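Local coordinates for protein S12 family peptidase (Streptomyces sp. 82F2, PDB 3WWX) that probably hydrolyses amide bonds of D-amino-acid substrates as a D-stereospecific amidohydrolase of the serine beta-lactamase-like S12 peptidase family, at residues 102-107 against 281-286. Residues are numbered along the deposited sequence; the frame is centred on the assembly and turned at random.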
loop_
_atom_site.group_PDB
_atom_site.type_symbol
_atom_site.label_atom_id
_atom_site.label_comp_id
_atom_site.label_asym_id
_atom_site.label_seq_id
_atom_site.Cartn_x
_atom_site.Cartn_y
_atom_site.Cartn_z
ATOM N N LEU A 102 8.408 -8.829 -4.266
ATOM C CA LEU A 102 8.170 -7.390 -4.283
ATOM C C LEU A 102 7.429 -6.878 -5.507
ATOM O O LEU A 102 6.789 -5.828 -5.438
ATOM C CB LEU A 102 9.490 -6.638 -4.116
ATOM C CG LEU A 102 10.218 -6.890 -2.812
ATOM C CD1 LEU A 102 11.587 -6.222 -2.888
ATOM C CD2 LEU A 102 9.437 -6.407 -1.598
ATOM N N ASN A 103 7.488 -7.608 -6.621
ATOM C CA ASN A 103 6.751 -7.239 -7.828
ATOM C C ASN A 103 5.566 -8.159 -8.160
ATOM O O ASN A 103 4.960 -8.046 -9.218
ATOM C CB ASN A 103 7.698 -7.074 -9.028
ATOM C CG ASN A 103 8.408 -8.353 -9.414
ATOM O OD1 ASN A 103 7.972 -9.454 -9.090
ATOM N ND2 ASN A 103 9.491 -8.210 -10.154
ATOM N N HIS A 104 5.234 -9.043 -7.215
ATOM C CA HIS A 104 4.077 -9.937 -7.323
ATOM C C HIS A 104 4.157 -10.894 -8.514
ATOM O O HIS A 104 3.132 -11.282 -9.071
ATOM C CB HIS A 104 2.756 -9.160 -7.365
ATOM C CG HIS A 104 2.523 -8.295 -6.169
ATOM N ND1 HIS A 104 2.248 -8.798 -4.913
ATOM C CD2 HIS A 104 2.528 -6.953 -6.042
ATOM C CE1 HIS A 104 2.091 -7.798 -4.071
ATOM N NE2 HIS A 104 2.258 -6.662 -4.731
ATOM N N THR A 105 5.368 -11.322 -8.857
ATOM C CA THR A 105 5.514 -12.383 -9.863
ATOM C C THR A 105 5.882 -13.718 -9.225
ATOM O O THR A 105 6.199 -14.679 -9.935
ATOM C CB THR A 105 6.535 -12.001 -10.946
ATOM O OG1 THR A 105 7.838 -11.817 -10.373
ATOM C CG2 THR A 105 6.083 -10.730 -11.669
ATOM N N SER A 106 5.831 -13.798 -7.890
ATOM C CA SER A 106 6.103 -15.049 -7.180
ATOM C C SER A 106 5.072 -16.141 -7.437
ATOM O O SER A 106 5.429 -17.326 -7.438
ATOM C CB SER A 106 6.156 -14.790 -5.679
ATOM O OG SER A 106 4.845 -14.446 -5.259
ATOM N N GLY A 107 3.813 -15.765 -7.625
ATOM C CA GLY A 107 2.721 -16.724 -7.736
ATOM C C GLY A 107 2.163 -17.178 -6.395
ATOM O O GLY A 107 1.287 -18.043 -6.354
ATOM N N VAL A 281 0.312 0.483 -17.650
ATOM C CA VAL A 281 0.290 0.268 -16.206
ATOM C C VAL A 281 1.340 -0.781 -15.901
ATOM O O VAL A 281 1.360 -1.852 -16.524
ATOM C CB VAL A 281 -1.088 -0.194 -15.702
ATOM C CG1 VAL A 281 -1.065 -0.454 -14.185
ATOM C CG2 VAL A 281 -2.126 0.841 -16.027
ATOM N N GLY A 282 2.251 -0.463 -14.985
ATOM C CA GLY A 282 3.307 -1.386 -14.633
ATOM C C GLY A 282 3.445 -1.475 -13.128
ATOM O O GLY A 282 3.103 -0.518 -12.411
ATOM N N TYR A 283 3.906 -2.625 -12.648
ATOM C CA TYR A 283 4.177 -2.789 -11.217
ATOM C C TYR A 283 5.642 -3.125 -11.030
ATOM O O TYR A 283 6.139 -4.109 -11.611
ATOM C CB TYR A 283 3.277 -3.870 -10.614
ATOM C CG TYR A 283 3.182 -3.783 -9.100
ATOM C CD1 TYR A 283 4.190 -4.267 -8.300
ATOM C CD2 TYR A 283 2.078 -3.196 -8.485
ATOM C CE1 TYR A 283 4.130 -4.157 -6.916
ATOM C CE2 TYR A 283 2.000 -3.088 -7.097
ATOM C CZ TYR A 283 3.022 -3.578 -6.322
ATOM O OH TYR A 283 2.914 -3.486 -4.953
ATOM N N GLY A 284 6.338 -2.311 -10.242
ATOM C CA GLY A 284 7.744 -2.503 -9.950
ATOM C C GLY A 284 7.922 -3.125 -8.580
ATOM O O GLY A 284 7.231 -4.092 -8.267
ATOM N N LEU A 285 8.821 -2.585 -7.761
ATOM C CA LEU A 285 9.051 -3.168 -6.441
ATOM C C LEU A 285 8.238 -2.390 -5.422
ATOM O O LEU A 285 8.670 -1.370 -4.910
ATOM C CB LEU A 285 10.540 -3.200 -6.084
ATOM C CG LEU A 285 11.411 -3.920 -7.130
ATOM C CD1 LEU A 285 12.878 -3.887 -6.709
ATOM C CD2 LEU A 285 10.964 -5.352 -7.424
ATOM N N GLY A 286 7.029 -2.867 -5.144
ATOM C CA GLY A 286 6.135 -2.163 -4.217
ATOM C C GLY A 286 5.760 -0.757 -4.691
ATOM O O GLY A 286 5.553 0.157 -3.869
#
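His104 meets Tyr283 in an offset edge-to-face pair, ring centroids 4.8 Å apart and planes at 66°. The imidazole turns its CD2 corner onto the phenol face, with His104 CD2 3.3 Å from Tyr283 CE1. Next to that corner, His104 NE2 donates a weak, bent hydrogen bond to Tyr283 OH at 3.3 Å. With CG anti to its own backbone N (chi1 -162°), the Tyr283 side chain reaches across to His104, one face against CD2 and its edge toward Leu102 O.

The firmer link is between backbones: Gly286 N donates to Leu102 O at 3.0 Å, from 33° out of the carbonyl plane. Leu102 O also sits 3.5 Å from Tyr283 CE1. Gly284 O approaches Leu102 O too, but both are acceptors and do not bond; Gly284 O lies against Asn103, making a CA-H...O contact with Asn103 CA at 3.2 Å. Beside these polar groups Leu285 CD2 packs on Leu102 CB at 3.8 Å, and helix 55-68 adds Leu63 and Leu64 to this apolar patch.

What sets the His104 backbone is the helix end: His104, at positive phi, is the C-prime residue of a Schellman motif. Asn103 OD1 then takes two bonds from one face, from Thr105 N in an Asx turn and from Thr105 OG1 at 2.7 Å, fixing the chain just beyond. Further out, Asn162 ND2 hydrogen-bonds His104 ND1, Tyr158 stacks on the imidazole, and Tyr283 OH pairs more strongly with His301 NE2.

The backbone bond, ring pair and leucine packing thus together tie a helix C-terminus to a short strand near the margin of the large antiparallel sheet. Both imidazole nitrogens of buried His104 have partners, while Tyr283 OH is shared between a weak bond and His301.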